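Local structure of glycerol dehydrogenase (Bacillus coagulans, 6CSJ) at residues A[16-21]-A[89-94]; A[32-37]-A[50-55]; A[42-47]-A[154-159]; A[98-103]-A[109-114]. The protein probably catalyses the NAD-dependent oxidation of glycerol and related polyols, and in this double mutant has acquired D-lactate dehydrogenase activity. The protein carries 2 engineered substitutions. All coordinates share one frame; numbering follows the deposited sequence.

A parallel sheet packed on both sides is assembled from contacts between chain segments near and far in sequence, and these four illustrate how. Strand 87-92 lies between strands 32-36 and 111-115, so contacts 1, 2 and 4 share one sheet: Val89 N lies 2.8 Å from Phe33 O, and Gly90 O lies 2.8 Å from Ala114 N. Contacts 1 and 3 are the closest pair, their centres about 8 Å apart, and meet where Leu18 touches Val44; contacts 2 and 3 both use helix 38-51. Contacts 3 and 4, with centres about 19 Å apart, do not touch. The glycine-rich end of strand 87-92, within contact 1, probably borders the dinucleotide site, as in relatives.

Contact 1 (A[16-21]-A[89-94]); sequences DELSRL and VGIGGG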
loop_
_atom_site.group_PDB
_atom_site.type_symbol
_atom_site.label_atom_id
_atom_site.label_comp_id
_atom_site.label_asym_id
_atom_site.label_seq_id
_atom_site.Cartn_x
_atom_site.Cartn_y
_atom_site.Cartn_z
ATOM N N ASP A 16 2.808 17.380 -11.595
ATOM C CA ASP A 16 2.275 18.673 -11.139
ATOM C C ASP A 16 0.729 18.716 -11.014
ATOM O O ASP A 16 0.111 19.777 -11.131
ATOM C CB ASP A 16 2.812 19.793 -12.057
ATOM C CG ASP A 16 3.003 21.133 -11.343
ATOM O OD1 ASP A 16 2.919 21.232 -10.091
ATOM O OD2 ASP A 16 3.247 22.113 -12.070
ATOM N N GLU A 17 0.125 17.559 -10.755
ATOM C CA GLU A 17 -1.329 17.421 -10.525
ATOM C C GLU A 17 -1.881 18.243 -9.342
ATOM O O GLU A 17 -3.031 18.700 -9.393
ATOM C CB GLU A 17 -1.686 15.938 -10.318
ATOM C CG GLU A 17 -2.637 15.255 -11.293
ATOM C CD GLU A 17 -2.783 15.895 -12.645
ATOM O OE1 GLU A 17 -3.732 16.699 -12.804
ATOM O OE2 GLU A 17 -1.997 15.577 -13.558
ATOM N N LEU A 18 -1.087 18.436 -8.289
ATOM C CA LEU A 18 -1.511 19.264 -7.144
ATOM C C LEU A 18 -1.766 20.729 -7.531
ATOM O O LEU A 18 -2.555 21.405 -6.868
ATOM C CB LEU A 18 -0.499 19.196 -5.988
ATOM C CG LEU A 18 -0.420 17.870 -5.217
ATOM C CD1 LEU A 18 0.636 17.932 -4.129
ATOM C CD2 LEU A 18 -1.759 17.467 -4.623
ATOM N N SER A 19 -1.118 21.206 -8.598
ATOM C CA SER A 19 -1.360 22.554 -9.119
ATOM C C SER A 19 -2.762 22.702 -9.712
ATOM O O SER A 19 -3.203 23.818 -9.925
ATOM C CB SER A 19 -0.318 22.936 -10.184
ATOM O OG SER A 19 -0.643 22.350 -11.440
ATOM N N ARG A 20 -3.440 21.590 -10.002
ATOM C CA ARG A 20 -4.845 21.593 -10.428
ATOM C C ARG A 20 -5.784 21.050 -9.341
ATOM O O ARG A 20 -6.925 20.660 -9.648
ATOM C CB ARG A 20 -5.013 20.761 -11.714
ATOM C CG ARG A 20 -4.379 21.377 -12.949
ATOM C CD ARG A 20 -4.322 20.403 -14.124
ATOM N NE ARG A 20 -3.021 20.477 -14.814
ATOM C CZ ARG A 20 -1.934 19.731 -14.562
ATOM N NH1 ARG A 20 -1.918 18.807 -13.620
ATOM N NH2 ARG A 20 -0.831 19.940 -15.268
ATOM N N LEU A 21 -5.344 21.050 -8.077
ATOM C CA LEU A 21 -6.150 20.481 -6.996
ATOM C C LEU A 21 -7.526 21.138 -6.908
ATOM O O LEU A 21 -8.528 20.439 -6.720
ATOM C CB LEU A 21 -5.436 20.583 -5.645
ATOM C CG LEU A 21 -6.187 20.033 -4.419
ATOM C CD1 LEU A 21 -6.624 18.582 -4.631
ATOM C CD2 LEU A 21 -5.327 20.145 -3.173
ATOM N N VAL A 89 -9.617 16.569 1.751
ATOM C CA VAL A 89 -8.429 16.188 1.009
ATOM C C VAL A 89 -7.349 15.822 2.011
ATOM O O VAL A 89 -7.146 16.541 2.991
ATOM C CB VAL A 89 -7.918 17.332 0.100
ATOM C CG1 VAL A 89 -6.709 16.872 -0.715
ATOM C CG2 VAL A 89 -9.038 17.840 -0.804
ATOM N N GLY A 90 -6.667 14.705 1.754
ATOM C CA GLY A 90 -5.472 14.312 2.499
ATOM C C GLY A 90 -4.293 14.320 1.551
ATOM O O GLY A 90 -4.403 13.828 0.433
ATOM N N ILE A 91 -3.174 14.892 1.994
ATOM C CA ILE A 91 -1.956 14.981 1.198
ATOM C C ILE A 91 -0.795 14.531 2.072
ATOM O O ILE A 91 -0.526 15.131 3.107
ATOM C CB ILE A 91 -1.700 16.426 0.673
ATOM C CG1 ILE A 91 -2.968 17.014 0.020
ATOM C CG2 ILE A 91 -0.542 16.440 -0.332
ATOM C CD1 ILE A 91 -2.816 18.439 -0.474
ATOM N N GLY A 92 -0.112 13.462 1.659
ATOM C CA GLY A 92 1.018 12.937 2.420
ATOM C C GLY A 92 1.091 11.427 2.423
ATOM O O GLY A 92 0.695 10.771 1.465
ATOM N N GLY A 93 1.614 10.891 3.527
ATOM C CA GLY A 93 1.746 9.456 3.740
ATOM C C GLY A 93 0.463 8.820 4.222
ATOM O O GLY A 93 -0.561 9.505 4.412
ATOM N N GLY A 94 0.528 7.503 4.434
ATOM C CA GLY A 94 -0.631 6.680 4.780
ATOM C C GLY A 94 -1.459 7.151 5.958
ATOM O O GLY A 94 -2.700 7.125 5.894
#
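The Rossmann-like nucleotide-binding half of the enzyme supplies this contact, in which Leu18 of the 3-10 turn after strand 10-14 and Leu21 at the start of helix 21-28 pack on the inner strand 87-92. Leu21 meets both Val89 and Ile91; Leu18 meets Ile91. The CG of Leu21 stands anti to the backbone N (chi1 179°), which carries the two methyls outward over the sheet, and the branch then divides its work. CD2 meets Ile91 CD1 tip to tip at 4.1 Å, while CD1 lies 4.3 Å from Val89 CG1. Ile91 is shared in the same manner: its long arm goes to Leu21, and its short branch CG2 takes Leu18 CD1 at 4.2 Å. All four residues are buried, and the join between them is purely apolar.

Polar bonds at the rear shape the turn that presents the leucines. Asp16 O is gripped twice, by Ser19 N and by Ser19 OG at 2.7 Å, the hydroxyl approaching nearly in line with the carbonyl bond. Asp153 holds the backbone N of both Asp16 and Leu18. Ile34 from the next strand touches Leu21, Val89 and Ile91, extending the apolar layer. Beyond Ile91 the chain runs through Gly92, Gly93 and Gly94 into helix 94-106; such a glycine-rich passage is characteristic of dinucleotide-binding folds, and in iron-containing alcohol dehydrogenases it probably approaches the cofactor's phosphates.

Contact 2 (A[32-37]-A[50-55]); sequences AFIIAD and ESYAGK
Tyr52 reaches from the end of helix 38-51 to Ala32 and Ile34 on strand 32-36, a compact example of one aromatic residue spanning the gap between helix and sheet. From CB, the ring carbon CG is set anti to the carbonyl carbon and beside the backbone N (chi1 -71°), and this turns the ring inward toward the strand. Farther out, CE2 comes to 3.7 Å from Ile34 CD1, and CZ is 4.1 Å from that same methyl. The methyl approaches the ring obliquely, the two side chains arriving from opposite directions. At the tip, OH lies 3.7 Å from Ile34 CD1 and also 3.7 Å from Ala32 CB, so the hydroxyl oxygen rests against two methyls on its strand side. Its polar need is met outside the pair, in a hydrogen bond with Thr25 OG1 of helix 21-28.

An alanine in place of Tyr52 is likely to open a gap above Ile34 and Ala32 and to leave the Thr25 hydroxyl without this partner.

Behind the ring, the chain leaves helical geometry at Tyr52 and enters a type II turn closed by Lys55 N to Tyr52 O at 2.9 Å. Tyr52 also stacks on Tyr59, and so sits at the helix end of the beta-alpha-beta unit of strand 32-36, helix 38-51 and strand 59-63, with Leu21 and Ser22 of helix 21-28 packed against it from outside.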
loop_
_atom_site.group_PDB
_atom_site.type_symbol
_atom_site.label_atom_id
_atom_site.label_comp_id
_atom_site.label_asym_id
_atom_site.label_seq_id
_atom_site.Cartn_x
_atom_site.Cartn_y
_atom_site.Cartn_z
ATOM N N ALA A 32 -13.196 23.011 0.238
ATOM C CA ALA A 32 -12.296 21.905 0.551
ATOM C C ALA A 32 -11.620 22.080 1.906
ATOM O O ALA A 32 -11.246 23.187 2.292
ATOM C CB ALA A 32 -11.242 21.761 -0.531
ATOM N N PHE A 33 -11.477 20.966 2.624
ATOM C CA PHE A 33 -10.741 20.904 3.878
ATOM C C PHE A 33 -9.499 20.037 3.610
ATOM O O PHE A 33 -9.614 18.831 3.418
ATOM C CB PHE A 33 -11.645 20.304 4.965
ATOM C CG PHE A 33 -11.021 20.254 6.331
ATOM C CD1 PHE A 33 -10.931 21.400 7.105
ATOM C CD2 PHE A 33 -10.556 19.051 6.861
ATOM C CE1 PHE A 33 -10.369 21.358 8.378
ATOM C CE2 PHE A 33 -9.995 19.002 8.131
ATOM C CZ PHE A 33 -9.895 20.155 8.888
ATOM N N ILE A 34 -8.326 20.663 3.601
ATOM C CA ILE A 34 -7.107 20.044 3.097
ATOM C C ILE A 34 -6.155 19.717 4.251
ATOM O O ILE A 34 -5.540 20.614 4.828
ATOM C CB ILE A 34 -6.444 20.952 2.022
ATOM C CG1 ILE A 34 -7.419 21.168 0.852
ATOM C CG2 ILE A 34 -5.132 20.351 1.537
ATOM C CD1 ILE A 34 -6.949 22.109 -0.225
ATOM N N ILE A 35 -6.041 18.427 4.568
ATOM C CA ILE A 35 -5.266 17.943 5.705
ATOM C C ILE A 35 -3.851 17.585 5.249
ATOM O O ILE A 35 -3.680 16.867 4.276
ATOM C CB ILE A 35 -5.937 16.699 6.337
ATOM C CG1 ILE A 35 -7.370 17.018 6.769
ATOM C CG2 ILE A 35 -5.152 16.194 7.540
ATOM C CD1 ILE A 35 -8.210 15.781 7.044
ATOM N N ALA A 36 -2.852 18.079 5.977
ATOM C CA ALA A 36 -1.448 17.768 5.721
ATOM C C ALA A 36 -0.602 18.031 6.967
ATOM O O ALA A 36 -0.890 18.963 7.729
ATOM C CB ALA A 36 -0.929 18.589 4.557
ATOM N N ASP A 37 0.436 17.217 7.183
ATOM C CA ASP A 37 1.336 17.431 8.319
ATOM C C ASP A 37 2.288 18.615 8.089
ATOM O O ASP A 37 2.250 19.254 7.030
ATOM C CB ASP A 37 2.089 16.131 8.695
ATOM C CG ASP A 37 3.112 15.682 7.658
ATOM O OD1 ASP A 37 3.498 16.450 6.759
ATOM O OD2 ASP A 37 3.572 14.545 7.779
ATOM N N GLU A 50 -1.546 28.351 -4.621
ATOM C CA GLU A 50 -1.563 28.896 -5.991
ATOM C C GLU A 50 -2.636 28.275 -6.890
ATOM O O GLU A 50 -3.101 28.909 -7.799
ATOM C CB GLU A 50 -0.171 28.805 -6.649
ATOM C CG GLU A 50 0.796 29.844 -6.066
ATOM C CD GLU A 50 2.178 29.837 -6.681
ATOM O OE1 GLU A 50 2.707 28.747 -6.972
ATOM O OE2 GLU A 50 2.706 30.949 -6.924
ATOM N N SER A 51 -2.987 27.011 -6.643
ATOM C CA SER A 51 -4.084 26.337 -7.364
ATOM C C SER A 51 -5.433 26.994 -7.161
ATOM O O SER A 51 -6.272 26.975 -8.061
ATOM C CB SER A 51 -4.181 24.859 -6.976
ATOM O OG SER A 51 -5.359 24.263 -7.493
ATOM N N TYR A 52 -5.652 27.576 -5.976
ATOM C CA TYR A 52 -6.920 28.244 -5.635
ATOM C C TYR A 52 -6.945 29.770 -5.923
ATOM O O TYR A 52 -7.859 30.445 -5.479
ATOM C CB TYR A 52 -7.283 27.936 -4.170
ATOM C CG TYR A 52 -7.712 26.503 -3.939
ATOM C CD1 TYR A 52 -9.037 26.112 -4.143
ATOM C CD2 TYR A 52 -6.802 25.534 -3.527
ATOM C CE1 TYR A 52 -9.442 24.798 -3.945
ATOM C CE2 TYR A 52 -7.190 24.212 -3.320
ATOM C CZ TYR A 52 -8.511 23.852 -3.537
ATOM O OH TYR A 52 -8.907 22.548 -3.340
ATOM N N ALA A 53 -6.019 30.308 -6.708
ATOM C CA ALA A 53 -6.076 31.689 -7.206
ATOM C C ALA A 53 -7.437 32.030 -7.847
ATOM O O ALA A 53 -7.914 31.328 -8.738
ATOM C CB ALA A 53 -4.976 31.991 -8.209
ATOM N N GLY A 54 -8.075 33.082 -7.350
ATOM C CA GLY A 54 -9.402 33.471 -7.835
ATOM C C GLY A 54 -10.549 32.666 -7.288
ATOM O O GLY A 54 -11.707 32.942 -7.584
ATOM N N LYS A 55 -10.285 31.718 -6.378
ATOM C CA LYS A 55 -11.255 30.777 -5.801
ATOM C C LYS A 55 -10.943 30.742 -4.316
ATOM O O LYS A 55 -11.138 29.699 -3.703
ATOM C CB LYS A 55 -10.904 29.334 -6.292
ATOM C CG LYS A 55 -10.830 29.113 -7.815
ATOM C CD LYS A 55 -12.273 29.050 -8.369
ATOM C CE LYS A 55 -12.342 29.073 -9.864
ATOM N NZ LYS A 55 -11.471 28.034 -10.469
#

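Contact 3 (A[42-47]-A[154-159]); sequences GLVGKT and TKVIAS
Val156 faces Leu43 and Val44 across the gap between helix 38-51 and the short helix 154-158, and a single methyl carries the join. With chi1 at 171°, Val156 CG1 swings away from the backbone N and points at both residues: Leu43 CD2 lies 4.1 Å away and Val44 CG1 4.2 Å. The two approaches differ in direction. Val44 meets Val156 at about a right angle, whereas Leu43 and Val156 slide past each other from opposite ways.

The two distances are nearly equal; what differs is burial. Val44 is the buried side, and its side chain also touches Leu18, so the valine pair continues through Leu18 to the inner strands 87-92 and 111-115. Leu43 marks the loose side: it is exposed, though its CD2 still shelters Val156. Ser159 is exposed as well. Its OG stays 4.6 Å from Leu43 CD2 and turns back on its own helix, giving a hydrogen bond of 2.9 Å to Val156 O in the carbonyl plane. Ser159 N binds that same oxygen, which therefore has two donors as the chain turns.

At its start, helix 154-158 is held by Asp153 OD1, which accepts from Val156 N. The helix follows strand 149-153 directly, its Thr154 and Ile157 side chains touch Ile234 of helix 228-248, and Val156 meets helix 38-51, so it lies between the sheet domain's helices and the helical half of the chain.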
loop_
_atom_site.group_PDB
_atom_site.type_symbol
_atom_site.label_atom_id
_atom_site.label_comp_id
_atom_site.label_asym_id
_atom_site.label_seq_id
_atom_site.Cartn_x
_atom_site.Cartn_y
_atom_site.Cartn_z
ATOM N N GLY A 42 4.837 22.418 4.231
ATOM C CA GLY A 42 5.989 23.144 3.700
ATOM C C GLY A 42 6.351 22.710 2.282
ATOM O O GLY A 42 6.724 23.541 1.453
ATOM N N LEU A 43 6.234 21.413 2.002
ATOM C CA LEU A 43 6.582 20.862 0.687
ATOM C C LEU A 43 5.664 21.329 -0.444
ATOM O O LEU A 43 6.154 21.778 -1.472
ATOM C CB LEU A 43 6.597 19.324 0.723
ATOM C CG LEU A 43 7.130 18.600 -0.524
ATOM C CD1 LEU A 43 8.615 18.859 -0.721
ATOM C CD2 LEU A 43 6.852 17.106 -0.419
ATOM N N VAL A 44 4.352 21.220 -0.248
ATOM C CA VAL A 44 3.353 21.479 -1.311
ATOM C C VAL A 44 2.391 22.653 -1.041
ATOM O O VAL A 44 1.503 22.928 -1.864
ATOM C CB VAL A 44 2.500 20.211 -1.601
ATOM C CG1 VAL A 44 3.397 18.998 -1.815
ATOM C CG2 VAL A 44 1.475 19.954 -0.496
ATOM N N GLY A 45 2.552 23.325 0.100
ATOM C CA GLY A 45 1.617 24.370 0.523
ATOM C C GLY A 45 1.471 25.484 -0.483
ATOM O O GLY A 45 0.352 25.925 -0.746
ATOM N N LYS A 46 2.594 25.924 -1.061
ATOM C CA LYS A 46 2.590 26.986 -2.066
ATOM C C LYS A 46 1.844 26.572 -3.332
ATOM O O LYS A 46 1.077 27.362 -3.875
ATOM C CB LYS A 46 4.019 27.439 -2.417
ATOM C CG LYS A 46 4.101 28.881 -2.908
ATOM C CD LYS A 46 5.507 29.465 -2.805
ATOM C CE LYS A 46 5.506 30.976 -3.026
ATOM N NZ LYS A 46 5.241 31.334 -4.447
ATOM N N THR A 47 2.064 25.342 -3.791
ATOM C CA THR A 47 1.391 24.815 -4.992
ATOM C C THR A 47 -0.120 24.759 -4.811
ATOM O O THR A 47 -0.872 25.137 -5.711
ATOM C CB THR A 47 1.895 23.399 -5.350
ATOM O OG1 THR A 47 3.318 23.418 -5.481
ATOM C CG2 THR A 47 1.269 22.891 -6.649
ATOM N N THR A 154 3.147 12.956 -9.843
ATOM C CA THR A 154 4.361 12.175 -10.060
ATOM C C THR A 154 5.631 12.995 -9.850
ATOM O O THR A 154 6.667 12.439 -9.490
ATOM C CB THR A 154 4.363 11.537 -11.455
ATOM O OG1 THR A 154 4.210 12.544 -12.451
ATOM C CG2 THR A 154 3.215 10.566 -11.565
ATOM N N LYS A 155 5.542 14.311 -10.051
ATOM C CA LYS A 155 6.659 15.213 -9.797
ATOM C C LYS A 155 6.961 15.290 -8.307
ATOM O O LYS A 155 8.109 15.176 -7.902
ATOM C CB LYS A 155 6.355 16.615 -10.342
ATOM C CG LYS A 155 7.543 17.562 -10.348
ATOM C CD LYS A 155 7.098 19.023 -10.443
ATOM C CE LYS A 155 8.276 19.932 -10.727
ATOM N NZ LYS A 155 7.832 21.216 -11.336
ATOM N N VAL A 156 5.928 15.473 -7.491
ATOM C CA VAL A 156 6.097 15.466 -6.036
ATOM C C VAL A 156 6.596 14.099 -5.562
ATOM O O VAL A 156 7.533 14.039 -4.767
ATOM C CB VAL A 156 4.801 15.869 -5.301
ATOM C CG1 VAL A 156 4.929 15.649 -3.793
ATOM C CG2 VAL A 156 4.453 17.320 -5.609
ATOM N N ILE A 157 6.000 13.022 -6.078
ATOM C CA ILE A 157 6.360 11.651 -5.675
ATOM C C ILE A 157 7.819 11.305 -5.981
ATOM O O ILE A 157 8.490 10.657 -5.166
ATOM C CB ILE A 157 5.408 10.598 -6.301
ATOM C CG1 ILE A 157 4.007 10.729 -5.688
ATOM C CG2 ILE A 157 5.927 9.167 -6.112
ATOM C CD1 ILE A 157 2.908 10.186 -6.564
ATOM N N ALA A 158 8.307 11.745 -7.136
ATOM C CA ALA A 158 9.690 11.491 -7.522
ATOM C C ALA A 158 10.718 12.173 -6.599
ATOM O O ALA A 158 11.856 11.723 -6.530
ATOM C CB ALA A 158 9.924 11.896 -8.978
ATOM N N SER A 159 10.333 13.241 -5.897
ATOM C CA SER A 159 11.230 13.889 -4.917
ATOM C C SER A 159 11.477 13.053 -3.638
ATOM O O SER A 159 12.426 13.333 -2.898
ATOM C CB SER A 159 10.745 15.292 -4.534
ATOM O OG SER A 159 9.814 15.248 -3.465
#

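Contact 4 (A[98-103]-A[109-114]); sequences DTAKAV and IPVIVA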
loop_
_atom_site.group_PDB
_atom_site.type_symbol
_atom_site.label_atom_id
_atom_site.label_comp_id
_atom_site.label_asym_id
_atom_site.label_seq_id
_atom_site.Cartn_x
_atom_site.Cartn_y
_atom_site.Cartn_z
ATOM N N ASP A 98 -5.336 8.095 5.434
ATOM C CA ASP A 98 -6.341 7.373 6.229
ATOM C C ASP A 98 -7.167 8.300 7.126
ATOM O O ASP A 98 -8.381 8.100 7.284
ATOM C CB ASP A 98 -5.676 6.253 7.059
ATOM C CG ASP A 98 -5.181 5.075 6.192
ATOM O OD1 ASP A 98 -5.348 5.098 4.949
ATOM O OD2 ASP A 98 -4.634 4.118 6.778
ATOM N N THR A 99 -6.517 9.314 7.690
ATOM C CA THR A 99 -7.207 10.330 8.492
ATOM C C THR A 99 -8.253 11.058 7.646
ATOM O O THR A 99 -9.391 11.231 8.079
ATOM C CB THR A 99 -6.193 11.319 9.120
ATOM O OG1 THR A 99 -5.307 10.604 9.980
ATOM C CG2 THR A 99 -6.878 12.411 9.907
ATOM N N ALA A 100 -7.871 11.454 6.436
ATOM C CA ALA A 100 -8.805 12.093 5.510
ATOM C C ALA A 100 -9.990 11.182 5.148
ATOM O O ALA A 100 -11.122 11.646 5.053
ATOM C CB ALA A 100 -8.080 12.542 4.253
ATOM N N LYS A 101 -9.735 9.898 4.944
ATOM C CA LYS A 101 -10.807 8.951 4.605
ATOM C C LYS A 101 -11.796 8.815 5.767
ATOM O O LYS A 101 -13.013 8.829 5.560
ATOM C CB LYS A 101 -10.249 7.569 4.254
ATOM C CG LYS A 101 -9.341 7.487 3.033
ATOM C CD LYS A 101 -8.943 6.051 2.746
ATOM C CE LYS A 101 -7.507 5.935 2.274
ATOM N NZ LYS A 101 -7.079 4.505 2.136
ATOM N N ALA A 102 -11.255 8.680 6.978
ATOM C CA ALA A 102 -12.057 8.642 8.211
ATOM C C ALA A 102 -12.922 9.904 8.381
ATOM O O ALA A 102 -14.125 9.801 8.657
ATOM C CB ALA A 102 -11.157 8.449 9.431
ATOM N N VAL A 103 -12.315 11.079 8.183
ATOM C CA VAL A 103 -13.045 12.358 8.262
ATOM C C VAL A 103 -14.188 12.412 7.246
ATOM O O VAL A 103 -15.280 12.870 7.574
ATOM C CB VAL A 103 -12.106 13.589 8.111
ATOM C CG1 VAL A 103 -12.884 14.882 7.908
ATOM C CG2 VAL A 103 -11.216 13.730 9.337
ATOM N N ILE A 109 -18.866 13.278 3.723
ATOM C CA ILE A 109 -18.462 14.099 2.570
ATOM C C ILE A 109 -17.458 13.322 1.697
ATOM O O ILE A 109 -16.725 12.459 2.217
ATOM C CB ILE A 109 -17.869 15.462 3.011
ATOM C CG1 ILE A 109 -16.694 15.289 3.986
ATOM C CG2 ILE A 109 -18.972 16.333 3.633
ATOM C CD1 ILE A 109 -16.005 16.582 4.354
ATOM N N PRO A 110 -17.422 13.605 0.375
ATOM C CA PRO A 110 -16.464 12.913 -0.504
ATOM C C PRO A 110 -15.003 13.206 -0.132
ATOM O O PRO A 110 -14.724 14.201 0.543
ATOM C CB PRO A 110 -16.804 13.430 -1.901
ATOM C CG PRO A 110 -17.588 14.690 -1.681
ATOM C CD PRO A 110 -18.315 14.500 -0.386
ATOM N N VAL A 111 -14.101 12.321 -0.556
ATOM C CA VAL A 111 -12.697 12.343 -0.143
ATOM C C VAL A 111 -11.760 12.332 -1.353
ATOM O O VAL A 111 -12.029 11.654 -2.352
ATOM C CB VAL A 111 -12.372 11.103 0.720
ATOM C CG1 VAL A 111 -10.931 11.168 1.198
ATOM C CG2 VAL A 111 -13.356 10.963 1.856
ATOM N N ILE A 112 -10.665 13.086 -1.240
ATOM C CA ILE A 112 -9.556 13.056 -2.188
ATOM C C ILE A 112 -8.310 12.683 -1.403
ATOM O O ILE A 112 -7.977 13.335 -0.420
ATOM C CB ILE A 112 -9.349 14.411 -2.901
ATOM C CG1 ILE A 112 -10.625 14.794 -3.673
ATOM C CG2 ILE A 112 -8.139 14.362 -3.840
ATOM C CD1 ILE A 112 -10.509 16.047 -4.526
ATOM N N VAL A 113 -7.622 11.629 -1.839
ATOM C CA VAL A 113 -6.338 11.254 -1.257
ATOM C C VAL A 113 -5.270 11.524 -2.298
ATOM O O VAL A 113 -5.434 11.184 -3.470
ATOM C CB VAL A 113 -6.305 9.794 -0.726
ATOM C CG1 VAL A 113 -7.330 9.626 0.391
ATOM C CG2 VAL A 113 -6.567 8.762 -1.810
ATOM N N ALA A 114 -4.198 12.182 -1.861
ATOM C CA ALA A 114 -3.109 12.591 -2.725
ATOM C C ALA A 114 -1.789 12.188 -2.077
ATOM O O ALA A 114 -1.183 12.986 -1.374
ATOM C CB ALA A 114 -3.173 14.093 -2.974
#
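Helix 98-103 runs antiparallel to strand 111-114, their directions 178° apart and their axes 8.1 Å from one another at closest approach, with Lys101 and Val111 as the nearest backbone pair. Val111 points toward the helix. A chi1 of -177° places its CG1 across from the backbone N, 3.9 Å from Ala100 O, with CG2 at 4.0 Å from the same oxygen, so both methyls lie against the carbonyl. The small Ala100 side chain, 4.4 Å from Val111 CG1 at its CB, probably helps the helix sit close to the strand.

This is the second half of a beta-alpha-beta crossover: strand 87-92 leads into helix 94-106, which returns over the sheet to strand 111-115, as in Rossmann-like folds. Ala100 and Val111 both touch Val88 of the first strand, so the unit is closed on itself.

Lys101 packs its methylene chain on Val113 before its ammonium group reaches polar partners. The chain crosses Val113 obliquely, CG resting 3.9 Å from Val113 CG1 and CE 4.1 Å from it. A bend at chi3 (-142°) then directs the ammonium group to a buried nest of carbonyls: Ser125 O and Leu127 O accept hydrogen bonds from NZ. NZ also forms a salt bridge with Asp98 OD1 at 3.4 Å, its hydrogen bond weak. The other oxygen of that carboxylate, Asp98 OD2, accepts from Val129 N.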